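Local coordinates for protein immunoreactive 84kD antigen PG93 (Porphyromonas gingivalis, PDB 5M11) that is an essential cell-surface component of the type-IX secretion system and binds zinc and calcium ions, at residues I19-K24 with V35-L40; G203-F208 with V217-S222; N478-V483 with A559-S564. All blocks are in the same frame, centred on the assembly; numbering follows the deposited sequence.

Contact 1: residues I19-K24 with V35-L40; sequences IHKTEK and VANGVL
Lys24 and Val35 form an antiparallel hydrogen-bonded pair. The regular pattern is broken at Glu23 and Lys24, which both face Val35. Val35 O accepts two backbone donors. Glu23 N lies 2.8 Å from Val35 O, nearly along the C=O axis. Lys24 N lies 3.3 Å from Val35 O, on a lone pair. Val35 N returns a bond to Lys24 O. Glu23 leaves the bulge with CG beside its own backbone N (chi1 -73°), and the chain then runs extended. Glu23 CB sits 4.1 Å from Val35 O. Glu23 OE1 takes a hydrogen bond from Asn37 N at 3.2 Å, met from above the carboxylate plane. Glu23 OE2 meets Lys21 NZ in a 3.0 Å salt bridge on the anti lone pair. The carboxylate thus ties the strand to the turn Ala36-Val39. Asn37 ND2 gives Ile19 O a weak bond of 2.9 Å. Ala36 CB packs near Ile19 CG2, and Tyr41 touches both residues and bonds Thr22 OG1. Ala36-Val39 form a type I' turn, with glycine at 38. Two residues facing one define a classic beta bulge, here at the outermost strand of a four-stranded antiparallel sheet, consistent with a blade of the N-terminal beta-propeller.

Contact 2: residues G203-F208 with V217-S222; sequences GEDICF and VAANQS
The Phe208 ring has Ala218 CB at its edge, near the ring plane, 4.2 Å from CE2. Leu189, Leu191 and Leu199 also touch this ring. The Glu204 carboxylate and the Asn220 amide cross obliquely, their planes 60° apart, at the exposed end of the contact. A glycerol, probably from the crystallisation liquor, is hydrogen-bonded to Glu204 OE1. Asn220 N points almost straight at Glu204 O, at 2.8 Å, from above the carbonyl plane. Ile206 and Ala218 form the hydrogen-bonded pair of the ladder. Ile206 N reaches Ala218 O at 2.9 Å, and Ala218 N reaches Ile206 O at 3.0 Å, both in the carbonyl plane. These are the two inner strands, 205-210 and 214-219, of a four-stranded antiparallel sheet with its strands in sequential order, the form of a beta-propeller blade. On one face of the sheet, Ile206 CG2 rests 4.1 Å from Ala218 CB. This methyl takes the crowded position between backbone N and carbonyl carbon, while CG1 runs anti to N (chi1 164°) and leads away. Cys207 and Val217 share the other face. Val217 CG2, anti to its backbone N, is 3.7 Å from Cys207 SG. The same methyl, Val217 CG2, is also 3.8 Å from Asp205 CB. Asp205 crosses the valine obliquely with its apolar root, and its OD1 forms a salt bridge with Arg259. Arg259 also touches Val217.

Contact 3: residues N478-V483 with A559-S564; sequences NGDKWV and AGVLSS
Asp480 OD1 is held by one hydrogen bond, from Asn501 ND2 on strand 497-501. Asn501 also packs on Leu562. Asp480 CG lies beside its backbone N (chi1 -73°), and the carboxylate faces the loop 559-564. There Asp480 and Leu562 meet tip to tip. Asp480 OD2 is 3.5 Å from Leu562 CG, and also touches Leu562 CD1. The contact joins two successive antiparallel sheets of the chain, probably neighbouring propeller blades. The turn leading into strand 481-485 meets the loop that follows strand 551-555. Trp482 carries the apolar part. Its CG lies beside the backbone N (chi1 -64°), and the indole reaches toward Val561. Trp482 CZ2 comes 3.7 Å from Val561 CG2, tip to tip. Val544 and Met546, from the neighbouring sheet, also touch the indole. At the exposed end, Asn478 ND2 lies 2.9 Å from Ala559 O. Asn478 ND2 is also 3.8 Å from Ala559 CB. Asn478 OD1 accepts a weak bond from Asp480 N. The side chain of Leu562 is about 5 Å from that of His514, a zinc ligand.

How the contacts relate
Contacts 1 and 2 each join neighbouring strands of one antiparallel sheet, so backbone bonds carry both. Contact 3 joins a strand and its turn to a loop of the next sheet, and side chains do the work. Contact 2 is largely buried, with an exposed polar end. Contacts 1 and 3 are partly buried. Contact 1 adds a charged side chain to its backbone ladder, whereas contact 2 adds apolar side chains on both faces. Contact 1 lies nearest the chain's centre. Contacts 2 and 3 lie on opposite sides of it, with centres about 78 Å apart. Contacts 1 and 3 have metal sites nearby; contact 2 lies away from them.

Contact 1: residues I19-K24 with V35-L40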
ATOM      1  N   ILE A  19      -8.447  -1.349   7.115  1.00 97.68           N
ATOM      2  CA  ILE A  19      -8.642  -2.337   8.171  1.00 94.39           C
ATOM      3  C   ILE A  19      -9.350  -3.538   7.490  1.00102.17           C
ATOM      4  O   ILE A  19      -8.654  -4.474   7.079  1.00100.41           O
ATOM      5  CB  ILE A  19      -9.338  -1.700   9.410  1.00 98.45           C
ATOM      6  CG1 ILE A  19      -8.281  -0.959  10.271  1.00 98.00           C
ATOM      7  CG2 ILE A  19     -10.094  -2.708  10.263  1.00 95.56           C
ATOM      8  CD1 ILE A  19      -8.145   0.540   9.965  1.00114.82           C
ATOM      9  N   HIS A  20     -10.669  -3.470   7.265  1.00103.46           N
ATOM     10  CA  HIS A  20     -11.446  -4.486   6.546  1.00104.63           C
ATOM     11  C   HIS A  20     -11.280  -5.952   7.195  1.00103.59           C
ATOM     12  O   HIS A  20     -11.696  -6.151   8.347  1.00101.87           O
ATOM     13  CB  HIS A  20     -11.082  -4.394   5.019  1.00107.63           C
ATOM     14  CG  HIS A  20     -11.723  -5.369   4.067  1.00111.99           C
ATOM     15  ND1 HIS A  20     -12.877  -6.066   4.389  1.00114.52           N
ATOM     16  CD2 HIS A  20     -11.326  -5.733   2.825  1.00113.88           C
ATOM     17  CE1 HIS A  20     -13.127  -6.838   3.346  1.00114.62           C
ATOM     18  NE2 HIS A  20     -12.223  -6.670   2.381  1.00114.83           N
ATOM     19  N   LYS A  21     -10.705  -6.937   6.452  1.00 96.71           N
ATOM     20  CA  LYS A  21     -10.614  -8.373   6.762  1.00 91.64           C
ATOM     21  C   LYS A  21      -9.736  -8.725   7.978  1.00 88.54           C
ATOM     22  O   LYS A  21      -8.552  -9.005   7.799  1.00 86.50           O
ATOM     23  CB  LYS A  21     -10.105  -9.118   5.511  1.00 93.93           C
ATOM     24  CG  LYS A  21     -10.357 -10.620   5.479  1.00106.19           C
ATOM     25  CD  LYS A  21      -9.636 -11.216   4.285  1.00118.34           C
ATOM     26  CE  LYS A  21      -9.520 -12.715   4.331  1.00126.29           C
ATOM     27  NZ  LYS A  21      -8.433 -13.193   3.433  1.00134.86           N
ATOM     28  N   THR A  22     -10.337  -8.806   9.192  1.00 81.90           N
ATOM     29  CA  THR A  22      -9.643  -9.151  10.452  1.00 76.41           C
ATOM     30  C   THR A  22      -9.309 -10.645  10.412  1.00 76.18           C
ATOM     31  O   THR A  22     -10.185 -11.495  10.560  1.00 76.21           O
ATOM     32  CB  THR A  22     -10.471  -8.700  11.672  1.00 77.96           C
ATOM     33  OG1 THR A  22     -10.555  -7.282  11.612  1.00 87.95           O
ATOM     34  CG2 THR A  22      -9.862  -9.096  13.013  1.00 63.94           C
ATOM     35  N   GLU A  23      -8.025 -10.945  10.170  1.00 68.48           N
ATOM     36  CA  GLU A  23      -7.515 -12.296  10.010  1.00 63.94           C
ATOM     37  C   GLU A  23      -6.932 -12.879  11.310  1.00 62.91           C
ATOM     38  O   GLU A  23      -6.699 -14.088  11.362  1.00 60.64           O
ATOM     39  CB  GLU A  23      -6.467 -12.310   8.890  1.00 64.72           C
ATOM     40  CG  GLU A  23      -7.080 -12.175   7.505  1.00 78.53           C
ATOM     41  CD  GLU A  23      -6.190 -11.645   6.398  1.00107.40           C
ATOM     42  OE1 GLU A  23      -5.434 -10.678   6.649  1.00106.83           O
ATOM     43  OE2 GLU A  23      -6.321 -12.137   5.253  1.00106.38           O
ATOM     44  N   LYS A  24      -6.710 -12.043  12.347  1.00 57.75           N
ATOM     45  CA  LYS A  24      -6.121 -12.455  13.631  1.00 54.11           C
ATOM     46  C   LYS A  24      -6.651 -11.608  14.790  1.00 61.03           C
ATOM     47  O   LYS A  24      -7.063 -10.463  14.573  1.00 65.74           O
ATOM     48  CB  LYS A  24      -4.585 -12.364  13.581  1.00 53.19           C
ATOM     49  CG  LYS A  24      -3.917 -13.689  13.233  1.00 60.23           C
ATOM     50  CD  LYS A  24      -3.159 -13.615  11.935  1.00 65.54           C
ATOM     51  CE  LYS A  24      -2.648 -14.958  11.502  1.00 71.61           C
ATOM     52  NZ  LYS A  24      -2.203 -14.904  10.083  1.00 85.21           N
ATOM     53  N   VAL A  35      -5.342  -8.061  13.692  1.00 70.18           N
ATOM     54  CA  VAL A  35      -4.668  -7.796  12.421  1.00 70.56           C
ATOM     55  C   VAL A  35      -5.677  -7.955  11.290  1.00 77.50           C
ATOM     56  O   VAL A  35      -6.365  -8.979  11.211  1.00 76.08           O
ATOM     57  CB  VAL A  35      -3.422  -8.709  12.217  1.00 70.07           C
ATOM     58  CG1 VAL A  35      -2.770  -8.485  10.850  1.00 70.53           C
ATOM     59  CG2 VAL A  35      -2.413  -8.537  13.347  1.00 67.40           C
ATOM     60  N   ALA A  36      -5.744  -6.936  10.417  1.00 77.12           N
ATOM     61  CA  ALA A  36      -6.625  -6.918   9.268  1.00 79.84           C
ATOM     62  C   ALA A  36      -5.870  -6.484   7.997  1.00 84.86           C
ATOM     63  O   ALA A  36      -5.596  -5.300   7.807  1.00 87.08           O
ATOM     64  CB  ALA A  36      -7.807  -6.011   9.543  1.00 84.70           C
ATOM     65  N   ASN A  37      -5.492  -7.481   7.157  1.00 79.61           N
ATOM     66  CA  ASN A  37      -4.791  -7.360   5.865  1.00 80.57           C
ATOM     67  C   ASN A  37      -3.309  -7.012   6.012  1.00 82.85           C
ATOM     68  O   ASN A  37      -2.629  -6.772   5.010  1.00 83.79           O
ATOM     69  CB  ASN A  37      -5.487  -6.356   4.911  1.00 86.20           C
ATOM     70  CG  ASN A  37      -6.843  -6.833   4.434  1.00101.97           C
ATOM     71  OD1 ASN A  37      -6.976  -7.921   3.848  1.00 93.20           O
ATOM     72  ND2 ASN A  37      -7.887  -6.050   4.710  1.00 90.43           N
ATOM     73  N   GLY A  38      -2.807  -7.066   7.242  1.00 76.81           N
ATOM     74  CA  GLY A  38      -1.407  -6.787   7.565  1.00 73.56           C
ATOM     75  C   GLY A  38      -1.257  -5.584   8.467  1.00 75.12           C
ATOM     76  O   GLY A  38      -0.145  -5.251   8.889  1.00 71.69           O
ATOM     77  N   VAL A  39      -2.396  -4.927   8.760  1.00 73.87           N
ATOM     78  CA  VAL A  39      -2.440  -3.729   9.588  1.00 74.96           C
ATOM     79  C   VAL A  39      -2.775  -4.144  11.007  1.00 79.41           C
ATOM     80  O   VAL A  39      -3.836  -4.718  11.248  1.00 80.20           O
ATOM     81  CB  VAL A  39      -3.414  -2.655   9.033  1.00 81.57           C
ATOM     82  CG1 VAL A  39      -3.367  -1.375   9.868  1.00 82.92           C
ATOM     83  CG2 VAL A  39      -3.114  -2.356   7.569  1.00 83.22           C
ATOM     84  N   LEU A  40      -1.855  -3.872  11.938  1.00 75.15           N
ATOM     85  CA  LEU A  40      -2.039  -4.186  13.349  1.00 73.73           C
ATOM     86  C   LEU A  40      -2.845  -3.083  13.980  1.00 80.52           C
ATOM     87  O   LEU A  40      -2.663  -1.923  13.603  1.00 84.13           O
ATOM     88  CB  LEU A  40      -0.672  -4.359  14.063  1.00 71.03           C
ATOM     89  CG  LEU A  40      -0.714  -4.602  15.582  1.00 74.46           C
ATOM     90  CD1 LEU A  40      -1.076  -6.025  15.905  1.00 71.16           C
ATOM     91  CD2 LEU A  40       0.591  -4.204  16.234  1.00 76.82           C
TER

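Contact 2: residues G203-F208 with V217-S222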
ATOM      1  N   GLY A 203      -4.902 -28.721  29.172  1.00 43.24           N
ATOM      2  CA  GLY A 203      -4.801 -29.374  30.474  1.00 44.99           C
ATOM      3  C   GLY A 203      -3.747 -30.457  30.434  1.00 49.06           C
ATOM      4  O   GLY A 203      -2.645 -30.240  29.903  1.00 45.84           O
ATOM      5  N   GLU A 204      -4.141 -31.669  30.887  1.00 48.42           N
ATOM      6  CA  GLU A 204      -3.267 -32.846  30.879  1.00 48.10           C
ATOM      7  C   GLU A 204      -3.354 -33.644  29.531  1.00 51.33           C
ATOM      8  O   GLU A 204      -2.944 -34.801  29.484  1.00 54.84           O
ATOM      9  CB  GLU A 204      -3.557 -33.745  32.087  1.00 51.05           C
ATOM     10  CG  GLU A 204      -3.344 -33.042  33.420  1.00 67.53           C
ATOM     11  CD  GLU A 204      -1.946 -32.562  33.779  1.00103.93           C
ATOM     12  OE1 GLU A 204      -0.954 -33.198  33.349  1.00108.90           O
ATOM     13  OE2 GLU A 204      -1.850 -31.579  34.551  1.00101.74           O
ATOM     14  N   ASP A 205      -3.845 -33.023  28.443  1.00 42.55           N
ATOM     15  CA  ASP A 205      -3.953 -33.690  27.149  1.00 40.08           C
ATOM     16  C   ASP A 205      -3.321 -32.863  26.032  1.00 41.54           C
ATOM     17  O   ASP A 205      -3.151 -31.652  26.159  1.00 40.06           O
ATOM     18  CB  ASP A 205      -5.422 -33.992  26.778  1.00 42.21           C
ATOM     19  CG  ASP A 205      -6.283 -34.556  27.878  1.00 54.30           C
ATOM     20  OD1 ASP A 205      -6.026 -35.703  28.306  1.00 55.31           O
ATOM     21  OD2 ASP A 205      -7.232 -33.856  28.304  1.00 63.43           O
ATOM     22  N   ILE A 206      -3.019 -33.536  24.927  1.00 38.55           N
ATOM     23  CA  ILE A 206      -2.478 -32.994  23.688  1.00 38.47           C
ATOM     24  C   ILE A 206      -3.481 -33.368  22.591  1.00 46.10           C
ATOM     25  O   ILE A 206      -3.850 -34.537  22.495  1.00 48.58           O
ATOM     26  CB  ILE A 206      -1.005 -33.485  23.413  1.00 41.10           C
ATOM     27  CG1 ILE A 206      -0.558 -33.250  21.969  1.00 41.13           C
ATOM     28  CG2 ILE A 206      -0.726 -34.928  23.812  1.00 42.00           C
ATOM     29  CD1 ILE A 206       0.211 -31.990  21.780  1.00 51.48           C
ATOM     30  N   CYS A 207      -3.975 -32.394  21.819  1.00 44.23           N
ATOM     31  CA  CYS A 207      -4.923 -32.682  20.731  1.00 46.95           C
ATOM     32  C   CYS A 207      -4.264 -32.535  19.371  1.00 44.92           C
ATOM     33  O   CYS A 207      -3.502 -31.578  19.143  1.00 41.05           O
ATOM     34  CB  CYS A 207      -6.183 -31.827  20.814  1.00 50.29           C
ATOM     35  SG  CYS A 207      -7.173 -32.111  22.302  1.00 56.27           S
ATOM     36  N   PHE A 208      -4.604 -33.485  18.472  1.00 38.86           N
ATOM     37  CA  PHE A 208      -4.100 -33.578  17.110  1.00 37.75           C
ATOM     38  C   PHE A 208      -5.213 -33.485  16.101  1.00 41.96           C
ATOM     39  O   PHE A 208      -6.059 -34.374  16.015  1.00 41.71           O
ATOM     40  CB  PHE A 208      -3.333 -34.880  16.874  1.00 39.33           C
ATOM     41  CG  PHE A 208      -2.250 -35.215  17.864  1.00 39.42           C
ATOM     42  CD1 PHE A 208      -0.936 -34.836  17.631  1.00 40.62           C
ATOM     43  CD2 PHE A 208      -2.521 -36.016  18.967  1.00 41.76           C
ATOM     44  CE1 PHE A 208       0.084 -35.214  18.501  1.00 41.11           C
ATOM     45  CE2 PHE A 208      -1.497 -36.402  19.836  1.00 44.94           C
ATOM     46  CZ  PHE A 208      -0.198 -35.999  19.597  1.00 41.78           C
ATOM     47  N   VAL A 217      -7.227 -37.059  20.718  1.00 39.84           N
ATOM     48  CA  VAL A 217      -6.846 -36.568  22.035  1.00 38.85           C
ATOM     49  C   VAL A 217      -5.945 -37.623  22.702  1.00 43.92           C
ATOM     50  O   VAL A 217      -6.139 -38.837  22.516  1.00 43.99           O
ATOM     51  CB  VAL A 217      -8.089 -36.175  22.888  1.00 43.23           C
ATOM     52  CG1 VAL A 217      -8.855 -37.404  23.390  1.00 44.76           C
ATOM     53  CG2 VAL A 217      -7.693 -35.280  24.052  1.00 42.44           C
ATOM     54  N   ALA A 218      -4.943 -37.163  23.445  1.00 40.68           N
ATOM     55  CA  ALA A 218      -4.056 -38.090  24.127  1.00 42.27           C
ATOM     56  C   ALA A 218      -3.591 -37.524  25.477  1.00 47.78           C
ATOM     57  O   ALA A 218      -3.213 -36.371  25.548  1.00 46.27           O
ATOM     58  CB  ALA A 218      -2.859 -38.405  23.233  1.00 42.77           C
ATOM     59  N   ALA A 219      -3.635 -38.324  26.546  1.00 47.83           N
ATOM     60  CA  ALA A 219      -3.134 -37.911  27.856  1.00 47.98           C
ATOM     61  C   ALA A 219      -1.642 -37.652  27.696  1.00 55.27           C
ATOM     62  O   ALA A 219      -0.946 -38.502  27.121  1.00 55.73           O
ATOM     63  CB  ALA A 219      -3.393 -39.006  28.879  1.00 49.95           C
ATOM     64  N   ASN A 220      -1.157 -36.467  28.128  1.00 52.71           N
ATOM     65  CA  ASN A 220       0.242 -36.050  27.972  1.00 52.84           C
ATOM     66  C   ASN A 220       1.234 -37.020  28.672  1.00 58.83           C
ATOM     67  O   ASN A 220       2.408 -37.066  28.317  1.00 58.92           O
ATOM     68  CB  ASN A 220       0.441 -34.598  28.449  1.00 56.50           C
ATOM     69  CG  ASN A 220       0.245 -34.325  29.926  1.00 93.04           C
ATOM     70  OD1 ASN A 220      -0.471 -35.027  30.645  1.00 92.52           O
ATOM     71  ND2 ASN A 220       0.871 -33.267  30.411  1.00 89.42           N
ATOM     72  N   GLN A 221       0.752 -37.821  29.607  1.00 56.89           N
ATOM     73  CA  GLN A 221       1.571 -38.792  30.321  1.00 58.82           C
ATOM     74  C   GLN A 221       1.639 -40.166  29.584  1.00 62.81           C
ATOM     75  O   GLN A 221       2.349 -41.059  30.034  1.00 63.82           O
ATOM     76  CB  GLN A 221       1.066 -38.963  31.775  1.00 62.75           C
ATOM     77  CG  GLN A 221      -0.473 -38.979  31.988  1.00 90.11           C
ATOM     78  CD  GLN A 221      -1.123 -37.615  32.242  1.00111.88           C
ATOM     79  OE1 GLN A 221      -2.179 -37.289  31.676  1.00104.10           O
ATOM     80  NE2 GLN A 221      -0.526 -36.784  33.104  1.00104.34           N
ATOM     81  N   SER A 222       0.931 -40.327  28.454  1.00 58.99           N
ATOM     82  CA  SER A 222       0.910 -41.604  27.727  1.00 60.02           C
ATOM     83  C   SER A 222       1.005 -41.433  26.196  1.00 59.47           C
ATOM     84  O   SER A 222       1.590 -42.289  25.541  1.00 59.65           O
ATOM     85  CB  SER A 222      -0.343 -42.412  28.075  1.00 66.50           C
ATOM     86  OG  SER A 222      -1.483 -42.077  27.290  1.00 78.45           O
TER

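Contact 3: residues N478-V483 with A559-S564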
ATOM      1  N   ASN A 478      -5.862  23.124 -26.305  1.00 64.11           N
ATOM      2  CA  ASN A 478      -6.279  23.305 -27.704  1.00 65.46           C
ATOM      3  C   ASN A 478      -7.217  22.168 -28.216  1.00 70.25           C
ATOM      4  O   ASN A 478      -7.650  22.195 -29.372  1.00 70.86           O
ATOM      5  CB  ASN A 478      -5.046  23.405 -28.608  1.00 65.13           C
ATOM      6  CG  ASN A 478      -4.221  22.146 -28.674  1.00 72.41           C
ATOM      7  OD1 ASN A 478      -4.174  21.338 -27.743  1.00 71.04           O
ATOM      8  ND2 ASN A 478      -3.520  21.979 -29.762  1.00 57.92           N
ATOM      9  N   GLY A 479      -7.490  21.178 -27.369  1.00 66.74           N
ATOM     10  CA  GLY A 479      -8.379  20.071 -27.715  1.00 66.54           C
ATOM     11  C   GLY A 479      -7.732  18.777 -28.161  1.00 69.22           C
ATOM     12  O   GLY A 479      -8.428  17.767 -28.303  1.00 68.04           O
ATOM     13  N   ASP A 480      -6.404  18.794 -28.404  1.00 65.71           N
ATOM     14  CA  ASP A 480      -5.637  17.608 -28.797  1.00 64.86           C
ATOM     15  C   ASP A 480      -5.750  16.538 -27.715  1.00 66.25           C
ATOM     16  O   ASP A 480      -5.767  16.868 -26.522  1.00 64.84           O
ATOM     17  CB  ASP A 480      -4.155  17.973 -29.024  1.00 66.96           C
ATOM     18  CG  ASP A 480      -3.854  18.752 -30.285  1.00 73.69           C
ATOM     19  OD1 ASP A 480      -4.771  19.439 -30.799  1.00 72.38           O
ATOM     20  OD2 ASP A 480      -2.690  18.707 -30.740  1.00 82.95           O
ATOM     21  N   LYS A 481      -5.854  15.269 -28.121  1.00 61.22           N
ATOM     22  CA  LYS A 481      -5.980  14.173 -27.165  1.00 58.69           C
ATOM     23  C   LYS A 481      -4.813  13.245 -27.341  1.00 63.11           C
ATOM     24  O   LYS A 481      -4.565  12.785 -28.455  1.00 64.43           O
ATOM     25  CB  LYS A 481      -7.326  13.439 -27.331  1.00 59.61           C
ATOM     26  CG  LYS A 481      -8.522  14.317 -26.978  1.00 60.50           C
ATOM     27  CD  LYS A 481      -9.747  13.991 -27.798  1.00 72.92           C
ATOM     28  CE  LYS A 481     -10.889  14.944 -27.511  1.00 85.02           C
ATOM     29  NZ  LYS A 481     -10.823  16.168 -28.350  1.00 92.48           N
ATOM     30  N   TRP A 482      -4.051  13.025 -26.257  1.00 58.76           N
ATOM     31  CA  TRP A 482      -2.885  12.130 -26.242  1.00 58.60           C
ATOM     32  C   TRP A 482      -3.263  10.877 -25.520  1.00 61.20           C
ATOM     33  O   TRP A 482      -3.779  10.950 -24.401  1.00 59.65           O
ATOM     34  CB  TRP A 482      -1.645  12.782 -25.580  1.00 56.82           C
ATOM     35  CG  TRP A 482      -1.089  13.992 -26.288  1.00 58.42           C
ATOM     36  CD1 TRP A 482      -1.790  15.065 -26.747  1.00 61.47           C
ATOM     37  CD2 TRP A 482       0.301  14.299 -26.510  1.00 59.18           C
ATOM     38  NE1 TRP A 482      -0.935  15.978 -27.325  1.00 62.48           N
ATOM     39  CE2 TRP A 482       0.354  15.551 -27.161  1.00 63.85           C
ATOM     40  CE3 TRP A 482       1.505  13.623 -26.250  1.00 61.12           C
ATOM     41  CZ2 TRP A 482       1.555  16.141 -27.556  1.00 64.51           C
ATOM     42  CZ3 TRP A 482       2.694  14.209 -26.636  1.00 64.15           C
ATOM     43  CH2 TRP A 482       2.714  15.450 -27.292  1.00 65.63           C
ATOM     44  N   VAL A 483      -3.075   9.724 -26.171  1.00 59.14           N
ATOM     45  CA  VAL A 483      -3.355   8.420 -25.558  1.00 59.07           C
ATOM     46  C   VAL A 483      -2.121   7.536 -25.746  1.00 60.17           C
ATOM     47  O   VAL A 483      -1.701   7.365 -26.882  1.00 60.89           O
ATOM     48  CB  VAL A 483      -4.652   7.702 -26.069  1.00 65.12           C
ATOM     49  CG1 VAL A 483      -5.159   6.711 -25.035  1.00 65.07           C
ATOM     50  CG2 VAL A 483      -5.766   8.683 -26.413  1.00 64.55           C
ATOM     51  N   ALA A 559       1.120  21.495 -27.975  1.00 65.54           N
ATOM     52  CA  ALA A 559      -0.060  22.015 -28.675  1.00 65.35           C
ATOM     53  C   ALA A 559       0.120  22.097 -30.233  1.00 72.94           C
ATOM     54  O   ALA A 559      -0.869  22.013 -30.985  1.00 73.22           O
ATOM     55  CB  ALA A 559      -0.406  23.389 -28.123  1.00 66.10           C
ATOM     56  N   GLY A 560       1.361  22.233 -30.694  1.00 70.32           N
ATOM     57  CA  GLY A 560       1.616  22.334 -32.123  1.00 72.41           C
ATOM     58  C   GLY A 560       2.027  21.067 -32.853  1.00 76.45           C
ATOM     59  O   GLY A 560       2.351  21.143 -34.043  1.00 79.41           O
ATOM     60  N   VAL A 561       2.025  19.901 -32.171  1.00 68.96           N
ATOM     61  CA  VAL A 561       2.478  18.639 -32.765  1.00 68.42           C
ATOM     62  C   VAL A 561       1.646  18.267 -33.972  1.00 70.81           C
ATOM     63  O   VAL A 561       2.241  17.910 -34.986  1.00 72.30           O
ATOM     64  CB  VAL A 561       2.613  17.436 -31.790  1.00 71.22           C
ATOM     65  CG1 VAL A 561       3.742  17.656 -30.784  1.00 70.71           C
ATOM     66  CG2 VAL A 561       1.297  17.104 -31.082  1.00 69.25           C
ATOM     67  N   LEU A 562       0.298  18.405 -33.903  1.00 65.46           N
ATOM     68  CA  LEU A 562      -0.590  18.061 -35.028  1.00 65.81           C
ATOM     69  C   LEU A 562      -0.417  19.005 -36.236  1.00 71.49           C
ATOM     70  O   LEU A 562      -0.708  18.602 -37.366  1.00 72.14           O
ATOM     71  CB  LEU A 562      -2.073  18.033 -34.620  1.00 63.85           C
ATOM     72  CG  LEU A 562      -2.566  16.897 -33.735  1.00 66.74           C
ATOM     73  CD1 LEU A 562      -4.059  17.009 -33.528  1.00 66.01           C
ATOM     74  CD2 LEU A 562      -2.211  15.528 -34.298  1.00 69.74           C
ATOM     75  N   SER A 563       0.051  20.244 -35.982  1.00 68.50           N
ATOM     76  CA  SER A 563       0.263  21.292 -36.969  1.00 70.93           C
ATOM     77  C   SER A 563       1.690  21.310 -37.528  1.00 78.38           C
ATOM     78  O   SER A 563       1.888  21.870 -38.602  1.00 80.71           O
ATOM     79  CB  SER A 563      -0.049  22.647 -36.348  1.00 75.05           C
ATOM     80  OG  SER A 563      -0.283  23.612 -37.362  1.00 91.20           O
ATOM     81  N   SER A 564       2.670  20.704 -36.823  1.00 76.10           N
ATOM     82  CA  SER A 564       4.079  20.693 -37.236  1.00 79.88           C
ATOM     83  C   SER A 564       4.356  19.787 -38.434  1.00 88.35           C
ATOM     84  O   SER A 564       3.678  18.772 -38.632  1.00 87.53           O
ATOM     85  CB  SER A 564       5.002  20.303 -36.082  1.00 84.42           C
ATOM     86  OG  SER A 564       4.808  18.972 -35.628  1.00 98.28           O
TER